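Local coordinates for conserved Archaeal protein (Sulfolobus acidocaldarius, PDB 4OPD) that reduces the double bonds of geranylgeranyl chains with an FAD cofactor, turning unsaturated archaeal ether lipids into their saturated phytanyl forms, at residues Val52-Phe57 against Asn91-Glu96; Asn72-Ile77 against Asp201-Phe206; Val294-Gly299 against Ala343-Leu348. All blocks are in the same frame, centred on the assembly; numbering follows the deposited sequence. Where two conformers were deposited one is given.

Contact 1: Val52-Phe57 against Asn91-Glu96; sequences VSKAHF and NGEGFE. With GRG (geranylgeranyl diphosphate), chain D; GRG (geranylgeranyl diphosphate), chain E.
Phe95 drives the edge of its ring at the face of Phe57 in a T-shaped pair, with the planes 74° apart and the centroids 5.4 Å from each other. CD2 and CE2 lead, CE2 coming 3.7 Å from Phe57 CD1. With CG of Phe95 set anti to its own carbonyl carbon (chi1 -52°), the ring reaches past the backbone of Val52 to helix 54-60. There the stem of Lys54 crosses it, CG lying 3.9 Å from Phe95 CZ. From CB onward Lys54 also runs beside Glu93, both side chains pointing the same way, the closest approach being Lys54 CD to Glu93 OE1; Lys54 NZ and Glu93 OE1 stay 4.6 Å apart, too far for a salt bridge, and the ammonium pairs with Asp58 instead.

Under these side chains the backbones are joined as antiparallel strands. Val52 and Phe95 form a hydrogen-bonded pair, the bond from Phe95 N to Val52 O being 2.7 Å long. One step on, Ser53 faces Gly94, and then Lys54 N bonds to Glu93 O. Side chains on Gly92 or Gly94 would run into the prenyl chain of a geranylgeranyl diphosphate, which lies against this stretch. On the helix, His56, a lipid-binding residue, gives NE2 to phosphate oxygen O2A of a second ligand molecule at 2.7 Å, almost straight (175°) and in the plane of its ring.

Strand 51-53 is the outermost strand of the large mixed sheet here, next to 87-97, whose other neighbour is 70-80. Helix 302-322 packs on Val52, His56 and Phe57, and the reduced flavin lies close to Val52.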
# COMPACT_ATOMS: atom_id res chain seq x y z
N VAL A 52 -1.52 -9.44 -6.27
CA VAL A 52 -2.45 -9.29 -5.15
C VAL A 52 -2.85 -10.67 -4.63
O VAL A 52 -3.15 -11.58 -5.40
CB VAL A 52 -3.73 -8.50 -5.53
CG1 VAL A 52 -4.54 -8.14 -4.28
CG2 VAL A 52 -3.38 -7.23 -6.30
N SER A 53 -2.85 -10.82 -3.31
CA SER A 53 -3.23 -12.08 -2.69
C SER A 53 -4.72 -12.38 -2.86
O SER A 53 -5.56 -11.47 -2.82
CB SER A 53 -2.85 -12.04 -1.20
OG SER A 53 -3.76 -12.79 -0.42
N LYS A 54 -5.05 -13.65 -3.03
CA LYS A 54 -6.43 -14.06 -3.22
C LYS A 54 -7.27 -13.81 -1.97
O LYS A 54 -8.45 -13.48 -2.06
CB LYS A 54 -6.49 -15.53 -3.61
CG LYS A 54 -7.90 -16.10 -3.75
CD LYS A 54 -7.81 -17.52 -4.32
CE LYS A 54 -9.13 -18.26 -4.24
NZ LYS A 54 -9.59 -18.47 -2.83
N ALA A 55 -6.64 -13.95 -0.81
CA ALA A 55 -7.31 -13.77 0.47
C ALA A 55 -8.07 -12.45 0.55
O ALA A 55 -9.16 -12.39 1.12
CB ALA A 55 -6.30 -13.87 1.62
N HIS A 56 -7.50 -11.40 -0.02
CA HIS A 56 -8.12 -10.08 0.05
C HIS A 56 -9.46 -10.05 -0.67
O HIS A 56 -10.42 -9.46 -0.19
CB HIS A 56 -7.19 -9.02 -0.53
CG HIS A 56 -6.06 -8.66 0.39
ND1 HIS A 56 -6.27 -8.04 1.61
CD2 HIS A 56 -4.72 -8.82 0.27
CE1 HIS A 56 -5.11 -7.83 2.19
NE2 HIS A 56 -4.15 -8.29 1.41
N PHE A 57 -9.54 -10.71 -1.82
CA PHE A 57 -10.81 -10.80 -2.53
C PHE A 57 -11.79 -11.67 -1.74
O PHE A 57 -12.99 -11.39 -1.72
CB PHE A 57 -10.61 -11.35 -3.95
CG PHE A 57 -9.72 -10.49 -4.81
CD1 PHE A 57 -8.34 -10.58 -4.70
CD2 PHE A 57 -10.27 -9.58 -5.68
CE1 PHE A 57 -7.52 -9.77 -5.47
CE2 PHE A 57 -9.45 -8.76 -6.45
CZ PHE A 57 -8.08 -8.87 -6.35
N ASN A 91 4.30 -20.46 0.27
CA ASN A 91 3.18 -20.83 -0.58
C ASN A 91 1.93 -20.05 -0.18
O ASN A 91 1.72 -19.76 1.00
CB ASN A 91 2.92 -22.34 -0.50
CG ASN A 91 4.13 -23.16 -0.91
OD1 ASN A 91 4.47 -24.14 -0.25
ND2 ASN A 91 4.79 -22.76 -1.99
N GLY A 92 1.12 -19.71 -1.17
CA GLY A 92 -0.10 -18.96 -0.96
C GLY A 92 -0.70 -18.54 -2.28
O GLY A 92 0.02 -18.23 -3.23
N GLU A 93 -2.03 -18.53 -2.36
CA GLU A 93 -2.69 -18.23 -3.62
C GLU A 93 -2.85 -16.73 -3.84
O GLU A 93 -3.20 -15.98 -2.92
CB GLU A 93 -4.05 -18.92 -3.67
CG GLU A 93 -3.94 -20.42 -3.85
CD GLU A 93 -5.25 -21.14 -3.61
OE1 GLU A 93 -6.17 -21.03 -4.45
OE2 GLU A 93 -5.37 -21.82 -2.56
N GLY A 94 -2.60 -16.30 -5.07
CA GLY A 94 -2.71 -14.89 -5.43
C GLY A 94 -2.92 -14.73 -6.92
O GLY A 94 -2.97 -15.72 -7.66
N PHE A 95 -3.03 -13.49 -7.37
CA PHE A 95 -3.25 -13.20 -8.78
C PHE A 95 -2.22 -12.22 -9.32
O PHE A 95 -1.88 -11.24 -8.66
CB PHE A 95 -4.64 -12.59 -9.02
CG PHE A 95 -5.78 -13.37 -8.43
CD1 PHE A 95 -6.05 -14.65 -8.86
CD2 PHE A 95 -6.61 -12.78 -7.49
CE1 PHE A 95 -7.12 -15.36 -8.32
CE2 PHE A 95 -7.69 -13.47 -6.96
CZ PHE A 95 -7.94 -14.77 -7.38
N GLU A 96 -1.75 -12.47 -10.53
CA GLU A 96 -1.07 -11.45 -11.31
C GLU A 96 -2.09 -10.82 -12.25
O GLU A 96 -2.54 -11.47 -13.20
CB GLU A 96 0.11 -12.04 -12.11
CG GLU A 96 1.47 -11.70 -11.53
CD GLU A 96 1.75 -10.21 -11.55
OE1 GLU A 96 2.43 -9.72 -10.63
OE2 GLU A 96 1.29 -9.52 -12.49
C20 GRG D . 6.48 -5.18 -5.90
C19 GRG D . 6.23 -2.96 -4.54
C18 GRG D . 5.85 -4.41 -4.76
C17 GRG D . 4.96 -5.01 -3.95
C16 GRG D . 4.58 -6.46 -4.16
C14 GRG D . 4.78 -9.12 -2.62
C13 GRG D . 3.52 -8.39 -3.04
C15 GRG D . 3.54 -6.88 -3.14
C12 GRG D . 2.39 -9.05 -3.35
C11 GRG D . 2.26 -10.56 -3.31
C9 GRG D . 0.79 -10.88 -3.30
C8 GRG D . 0.55 -12.34 -3.59
C10 GRG D . 0.43 -12.84 -5.01
C7 GRG D . 0.44 -13.21 -2.57
C6 GRG D . 0.21 -14.68 -2.87
C5 GRG D . 1.39 -15.46 -2.34
C3 GRG D . 1.19 -15.75 -0.87
C4 GRG D . 2.34 -16.28 -0.05
C2 GRG D . -0.02 -15.54 -0.29
C1 GRG D . -0.22 -15.82 1.18
O1 GRG D . -1.57 -15.57 1.52
PA GRG D . -2.31 -16.63 2.42
O1A GRG D . -2.39 -16.12 3.84
O3A GRG D . -1.48 -17.99 2.40
O2A GRG D . -3.71 -16.86 1.88
PB GRG D . -2.09 -19.44 2.60
O1B GRG D . -0.96 -20.44 2.70
O2B GRG D . -2.90 -19.48 3.88
O3B GRG D . -2.98 -19.77 1.42
C20 GRG E . 12.37 -4.18 2.46
C19 GRG E . 14.91 -4.59 2.83
C18 GRG E . 13.56 -5.12 2.39
C17 GRG E . 13.44 -6.41 1.98
C16 GRG E . 12.17 -7.08 1.48
C14 GRG E . 11.44 -9.86 3.41
C13 GRG E . 10.70 -8.88 2.53
C15 GRG E . 11.14 -7.42 2.54
C12 GRG E . 9.64 -9.31 1.80
C11 GRG E . 9.23 -10.77 1.86
C9 GRG E . 8.01 -11.08 0.99
C8 GRG E . 6.98 -11.92 1.74
C10 GRG E . 7.43 -13.14 2.49
C7 GRG E . 5.67 -11.58 1.72
C6 GRG E . 4.61 -12.36 2.47
C5 GRG E . 3.57 -12.98 1.57
C3 GRG E . 2.41 -12.07 1.18
C4 GRG E . 2.63 -10.99 0.15
C2 GRG E . 1.19 -12.23 1.74
C1 GRG E . -0.05 -11.41 1.41
O1 GRG E . 0.10 -10.02 1.55
PA GRG E . -0.82 -9.26 2.59
O1A GRG E . 0.08 -8.76 3.69
O3A GRG E . -1.89 -10.23 3.21
O2A GRG E . -1.51 -8.08 1.95
O HOH W 1 -4.31 -15.88 -0.41

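Contact 2: Asn72-Ile77 against Asp201-Phe206; sequences NKINGI and DYLRIF. With GRG (geranylgeranyl diphosphate), chain D.
Ile77 pairs with Leu203 across neighbouring parallel strands, 70-80 and 202-206, their side chains crossing at a slant, in the large mixed sheet over the prenyl-binding pocket; strand 202-206 is part of the geranylgeranyl reductase catalytic domain. Leu203 can be followed outward. Its CB lies 4.0 Å from Ile77 CG1, and CG comes near CG2 of Ile74. Beyond that the branches part: CD2 packs 3.7 Å from Ile74 CD1, the two side chains crossing at about a right angle, while CD1 reaches C11 of the geranylgeranyl chain. Ile74, Ile77 and Ile205 touch the same ligand, making an aliphatic wall along it.

The backbone of this pair is tied by Leu203 N to Gly76 O and by a nearly straight bond from Asn75 N to Asp201 O (2.8 Å, 174°). Gly76 lies against the Tyr202 ring, its N 3.8 Å above one face and toward the rim; a CB on Gly76 would strike the ring at CE2. Lys78 makes a cation-pi contact with that tyrosine.

Asp201 has its CG between backbone N and carbonyl carbon (chi1 55°), which turns the carboxylate toward Asn75. The amide and carboxylate planes stand 86° apart, and Asn75 ND2 donates a hydrogen bond to the anti lone pair of Asp201 OD2 at 2.8 Å.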
# COMPACT_ATOMS: atom_id res chain seq x y z
N ASN A 72 -2.09 -14.35 -14.78
CA ASN A 72 -1.36 -15.52 -14.30
C ASN A 72 -1.72 -15.84 -12.85
O ASN A 72 -1.73 -14.95 -11.99
CB ASN A 72 0.15 -15.28 -14.43
CG ASN A 72 0.99 -16.53 -14.18
OD1 ASN A 72 0.64 -17.64 -14.60
ND2 ASN A 72 2.11 -16.36 -13.50
N LYS A 73 -2.06 -17.10 -12.60
CA LYS A 73 -2.36 -17.56 -11.25
C LYS A 73 -1.07 -17.74 -10.46
O LYS A 73 -0.12 -18.35 -10.95
CB LYS A 73 -3.14 -18.87 -11.29
CG LYS A 73 -3.41 -19.47 -9.92
CD LYS A 73 -4.26 -18.52 -9.09
CE LYS A 73 -4.55 -19.09 -7.71
NZ LYS A 73 -5.27 -18.10 -6.87
N ILE A 74 -1.04 -17.22 -9.23
CA ILE A 74 0.14 -17.32 -8.38
C ILE A 74 -0.03 -18.32 -7.23
O ILE A 74 -1.05 -18.31 -6.54
CB ILE A 74 0.51 -15.94 -7.78
CG1 ILE A 74 0.86 -14.95 -8.89
CG2 ILE A 74 1.69 -16.08 -6.81
CD1 ILE A 74 1.93 -15.47 -9.84
N ASN A 75 0.97 -19.17 -7.02
CA ASN A 75 0.88 -20.18 -5.97
C ASN A 75 1.88 -19.97 -4.84
O ASN A 75 1.87 -20.69 -3.84
CB ASN A 75 1.07 -21.57 -6.57
CG ASN A 75 -0.15 -22.02 -7.33
OD1 ASN A 75 -1.28 -21.72 -6.93
ND2 ASN A 75 0.06 -22.70 -8.45
N GLY A 76 2.73 -18.96 -4.99
CA GLY A 76 3.70 -18.67 -3.95
C GLY A 76 4.76 -17.68 -4.37
O GLY A 76 4.67 -17.07 -5.43
N ILE A 77 5.76 -17.52 -3.51
CA ILE A 77 6.79 -16.51 -3.68
C ILE A 77 8.14 -17.10 -3.31
O ILE A 77 8.26 -17.78 -2.29
CB ILE A 77 6.52 -15.26 -2.80
CG1 ILE A 77 5.22 -14.57 -3.23
CG2 ILE A 77 7.68 -14.29 -2.86
CD1 ILE A 77 4.90 -13.36 -2.40
N ASP A 201 4.41 -19.93 -11.85
CA ASP A 201 3.36 -19.61 -10.90
C ASP A 201 3.94 -19.07 -9.59
O ASP A 201 3.21 -18.85 -8.62
CB ASP A 201 2.45 -20.82 -10.65
CG ASP A 201 3.21 -22.07 -10.20
OD1 ASP A 201 4.42 -22.21 -10.48
OD2 ASP A 201 2.57 -22.94 -9.58
N TYR A 202 5.25 -18.84 -9.57
CA TYR A 202 5.90 -18.29 -8.38
C TYR A 202 6.53 -16.93 -8.65
O TYR A 202 7.30 -16.75 -9.60
CB TYR A 202 6.96 -19.27 -7.86
CG TYR A 202 6.35 -20.36 -7.01
CD1 TYR A 202 5.75 -21.46 -7.59
CD2 TYR A 202 6.34 -20.26 -5.62
CE1 TYR A 202 5.17 -22.45 -6.82
CE2 TYR A 202 5.76 -21.23 -4.84
CZ TYR A 202 5.18 -22.33 -5.44
OH TYR A 202 4.60 -23.30 -4.67
N LEU A 203 6.19 -15.95 -7.80
CA LEU A 203 6.85 -14.67 -7.84
C LEU A 203 8.28 -14.80 -7.33
O LEU A 203 8.57 -15.66 -6.49
CB LEU A 203 6.11 -13.64 -6.97
CG LEU A 203 4.65 -13.33 -7.30
CD1 LEU A 203 4.15 -12.13 -6.48
CD2 LEU A 203 4.49 -13.05 -8.78
N ARG A 204 9.16 -13.94 -7.81
CA ARG A 204 10.52 -13.91 -7.29
C ARG A 204 10.80 -12.54 -6.71
O ARG A 204 10.51 -11.51 -7.32
CB ARG A 204 11.52 -14.26 -8.39
CG ARG A 204 11.21 -15.59 -9.09
CD ARG A 204 12.14 -15.79 -10.27
NE ARG A 204 11.66 -16.82 -11.19
CZ ARG A 204 12.27 -17.13 -12.32
NH1 ARG A 204 13.38 -16.49 -12.66
NH2 ARG A 204 11.77 -18.07 -13.12
N ILE A 205 11.33 -12.54 -5.49
CA ILE A 205 11.73 -11.31 -4.81
C ILE A 205 13.20 -11.44 -4.43
O ILE A 205 13.62 -12.46 -3.86
CB ILE A 205 10.87 -11.04 -3.57
CG1 ILE A 205 9.44 -10.67 -4.00
CG2 ILE A 205 11.47 -9.92 -2.70
CD1 ILE A 205 8.51 -10.50 -2.83
N PHE A 206 14.00 -10.44 -4.79
CA PHE A 206 15.45 -10.52 -4.59
C PHE A 206 15.93 -9.42 -3.66
O PHE A 206 15.93 -8.25 -4.05
CB PHE A 206 16.21 -10.38 -5.92
CG PHE A 206 15.80 -11.37 -6.99
CD1 PHE A 206 16.44 -12.59 -7.12
CD2 PHE A 206 14.80 -11.04 -7.89
CE1 PHE A 206 16.07 -13.48 -8.11
CE2 PHE A 206 14.42 -11.94 -8.89
CZ PHE A 206 15.05 -13.15 -9.00
C20 GRG D . 6.48 -5.18 -5.90
C19 GRG D . 6.23 -2.96 -4.54
C18 GRG D . 5.85 -4.41 -4.76
C17 GRG D . 4.96 -5.01 -3.95
C16 GRG D . 4.58 -6.46 -4.16
C14 GRG D . 4.78 -9.12 -2.62
C13 GRG D . 3.52 -8.39 -3.04
C15 GRG D . 3.54 -6.88 -3.14
C12 GRG D . 2.39 -9.05 -3.35
C11 GRG D . 2.26 -10.56 -3.31
C9 GRG D . 0.79 -10.88 -3.30
C8 GRG D . 0.55 -12.34 -3.59
C10 GRG D . 0.43 -12.84 -5.01
C7 GRG D . 0.44 -13.21 -2.57
C6 GRG D . 0.21 -14.68 -2.87
C5 GRG D . 1.39 -15.46 -2.34
C3 GRG D . 1.19 -15.75 -0.87
C4 GRG D . 2.34 -16.28 -0.05
C2 GRG D . -0.02 -15.54 -0.29
C1 GRG D . -0.22 -15.82 1.18
O1 GRG D . -1.57 -15.57 1.52
PA GRG D . -2.31 -16.63 2.42
O1A GRG D . -2.39 -16.12 3.84
O3A GRG D . -1.48 -17.99 2.40
O2A GRG D . -3.71 -16.86 1.88
PB GRG D . -2.09 -19.44 2.60
O1B GRG D . -0.96 -20.44 2.70
O2B GRG D . -2.90 -19.48 3.88
O3B GRG D . -2.98 -19.77 1.42

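Contact 3: Val294-Gly299 against Ala343-Leu348; sequences VNPVHG and AKQASL. With GRG (geranylgeranyl diphosphate), chain E; GRG (geranylgeranyl diphosphate), chain F.
Leu348 reaches from helix 332-355 into the loop 294-299 and parts its two methyls between polar and apolar neighbours. CD1 lies 3.5 Å from Asn295 ND2, while CD2 packs 3.8 Å from Val297 CG2, the valine and leucine crossing at about a right angle. Leu348 CB meets Pro296 CD, and Pro296 CG sits 3.4 Å from Gln345 O.

Asn295 holds the loop in shape. CG opposite the backbone N (chi1 -174°) folds the amide back over its own loop: OD1 accepts from Val297 N in the carbonyl plane, an Asx turn, and from His298 N above that plane. CG of the amide then lies 3.3 Å over the centre of the His298 ring. The other end, ND2, bonds to O1 of one geranylgeranyl ligand at 2.9 Å and also to Tyr341. Replacing Asn295 with leucine would probably leave the amides of Val297 and His298 without their acceptor, and the ligand oxygen without this donor, freeing the loop to shift.

In His298, CG lies between the backbone N and the carbonyl carbon (chi1 61°), which brings the ring under the Asn295 amide and its edge to the phosphate of a second ligand, NE2 lying 3.2 Å from O1A. Lys344 stretches fully extended from the helix to the same oxygen, NZ to O1A 2.7 Å, and gives a further bond to Ser381. With Tyr341 also bonded to ligand and the flavin touching Val294 and Gly299, loop and helix form part of this reductase's lipid headgroup site beside its FAD.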
# COMPACT_ATOMS: atom_id res chain seq x y z
N VAL A 294 -0.03 1.09 2.59
CA VAL A 294 0.85 0.07 2.01
C VAL A 294 1.61 -0.69 3.09
O VAL A 294 2.06 -0.09 4.06
CB VAL A 294 1.84 0.71 1.04
CG1 VAL A 294 2.77 -0.32 0.45
CG2 VAL A 294 1.08 1.44 -0.06
N ASN A 295 1.74 -2.00 2.91
CA ASN A 295 2.55 -2.86 3.78
C ASN A 295 4.00 -2.38 3.83
O ASN A 295 4.69 -2.41 2.81
CB ASN A 295 2.47 -4.30 3.27
CG ASN A 295 3.16 -5.29 4.18
OD1 ASN A 295 4.35 -5.18 4.45
ND2 ASN A 295 2.40 -6.26 4.67
N PRO A 296 4.48 -1.93 5.00
CA PRO A 296 5.83 -1.34 5.01
C PRO A 296 6.97 -2.30 4.66
O PRO A 296 8.06 -1.84 4.32
CB PRO A 296 5.97 -0.87 6.46
CG PRO A 296 4.55 -0.62 6.91
CD PRO A 296 3.80 -1.77 6.30
N VAL A 297 6.73 -3.61 4.73
CA VAL A 297 7.83 -4.54 4.52
C VAL A 297 7.88 -5.05 3.09
O VAL A 297 8.95 -5.01 2.47
CB VAL A 297 7.77 -5.73 5.50
CG1 VAL A 297 8.65 -6.88 5.02
CG2 VAL A 297 8.23 -5.28 6.87
N HIS A 298 6.75 -5.50 2.54
CA HIS A 298 6.80 -5.97 1.16
C HIS A 298 6.23 -4.97 0.14
O HIS A 298 6.31 -5.20 -1.07
CB HIS A 298 6.12 -7.34 1.01
CG HIS A 298 4.66 -7.41 1.36
ND1 HIS A 298 3.71 -6.56 0.82
CD2 HIS A 298 3.98 -8.29 2.13
CE1 HIS A 298 2.52 -6.90 1.28
NE2 HIS A 298 2.65 -7.96 2.05
N GLY A 299 5.67 -3.85 0.60
CA GLY A 299 5.34 -2.77 -0.31
C GLY A 299 4.04 -2.98 -1.05
O GLY A 299 3.68 -2.21 -1.96
N ALA A 343 -2.84 -2.02 12.31
CA ALA A 343 -1.99 -2.44 13.45
C ALA A 343 -0.83 -3.28 12.95
O ALA A 343 0.30 -3.14 13.43
CB ALA A 343 -2.82 -3.22 14.47
N LYS A 344 -1.13 -4.17 12.01
CA LYS A 344 -0.12 -4.99 11.34
C LYS A 344 0.92 -4.12 10.66
O LYS A 344 2.12 -4.37 10.78
CB LYS A 344 -0.78 -5.92 10.33
CG LYS A 344 0.16 -6.49 9.26
CD LYS A 344 -0.59 -7.44 8.33
CE LYS A 344 0.28 -7.81 7.13
NZ LYS A 344 -0.34 -8.90 6.31
N GLN A 345 0.47 -3.09 9.95
CA GLN A 345 1.40 -2.15 9.33
C GLN A 345 2.33 -1.48 10.33
O GLN A 345 3.50 -1.28 10.06
CB GLN A 345 0.64 -1.03 8.61
CG GLN A 345 0.07 -1.35 7.27
CD GLN A 345 -0.58 -0.11 6.69
OE1 GLN A 345 0.09 0.77 6.15
NE2 GLN A 345 -1.88 -0.02 6.84
N ALA A 346 1.78 -1.05 11.47
CA ALA A 346 2.59 -0.33 12.45
C ALA A 346 3.73 -1.19 12.97
O ALA A 346 4.87 -0.73 13.11
CB ALA A 346 1.70 0.14 13.61
N SER A 347 3.43 -2.44 13.28
CA SER A 347 4.45 -3.40 13.67
C SER A 347 5.51 -3.52 12.57
O SER A 347 6.72 -3.53 12.82
CB SER A 347 3.80 -4.75 13.97
OG SER A 347 4.72 -5.66 14.53
N LEU A 348 5.05 -3.61 11.33
CA LEU A 348 5.97 -3.81 10.21
C LEU A 348 6.75 -2.55 9.85
O LEU A 348 7.78 -2.63 9.19
CB LEU A 348 5.21 -4.33 9.00
CG LEU A 348 4.66 -5.75 9.14
CD1 LEU A 348 3.84 -6.08 7.90
CD2 LEU A 348 5.79 -6.78 9.36
C20 GRG E . 12.37 -4.18 2.46
C19 GRG E . 14.91 -4.59 2.83
C18 GRG E . 13.56 -5.12 2.39
C17 GRG E . 13.44 -6.41 1.98
C16 GRG E . 12.17 -7.08 1.48
C14 GRG E . 11.44 -9.86 3.41
C13 GRG E . 10.70 -8.88 2.53
C15 GRG E . 11.14 -7.42 2.54
C12 GRG E . 9.64 -9.31 1.80
C11 GRG E . 9.23 -10.77 1.86
C9 GRG E . 8.01 -11.08 0.99
C8 GRG E . 6.98 -11.92 1.74
C10 GRG E . 7.43 -13.14 2.49
C7 GRG E . 5.67 -11.58 1.72
C6 GRG E . 4.61 -12.36 2.47
C5 GRG E . 3.57 -12.98 1.57
C3 GRG E . 2.41 -12.07 1.18
C4 GRG E . 2.63 -10.99 0.15
C2 GRG E . 1.19 -12.23 1.74
C1 GRG E . -0.05 -11.41 1.41
O1 GRG E . 0.10 -10.02 1.55
PA GRG E . -0.82 -9.26 2.59
O1A GRG E . 0.08 -8.76 3.69
O3A GRG E . -1.89 -10.23 3.21
O2A GRG E . -1.51 -8.08 1.95
C20 GRG F . 15.84 -12.96 6.99
C19 GRG F . 17.99 -11.55 7.50
C18 GRG F . 16.71 -12.20 7.97
C17 GRG F . 16.34 -12.12 9.27
C16 GRG F . 15.07 -12.79 9.75
C14 GRG F . 13.10 -12.72 12.75
C13 GRG F . 13.12 -12.31 11.30
C15 GRG F . 14.41 -11.81 10.67
C12 GRG F . 12.00 -12.34 10.56
C11 GRG F . 10.66 -12.76 11.13
C9 GRG F . 9.97 -11.48 11.61
C8 GRG F . 8.92 -11.02 10.61
C10 GRG F . 7.94 -9.96 11.07
C7 GRG F . 8.85 -11.54 9.36
C6 GRG F . 7.79 -11.18 8.33
C5 GRG F . 7.95 -9.88 7.60
C3 GRG F . 6.93 -9.88 6.48
C4 GRG F . 7.12 -10.82 5.31
C2 GRG F . 5.86 -9.06 6.50
C1 GRG F . 4.87 -9.06 5.34
O1 GRG F . 3.57 -8.70 5.75

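In the fold
All three contacts are largely buried, although contact 1 brings Glu93 to the surface and contact 2 has several partly exposed residues; every touching residue of contact 3 is buried, and its centre is nearest that of the chain. Contacts 1 and 2 share one sheet, where strands 87-97 and 70-80 are neighbours joined by Glu96 N to Asn72 O, and both line the same prenyl chain. Contact 3, about 17 Å from contact 1 centre to centre, joins loop to helix. Backbone strand pairing carries the first two; in the third the join is apolar packing while polar ends turn to the ligands, yet His56 of 52-57 and Lys344 of 343-348 grip one phosphate from separate elements.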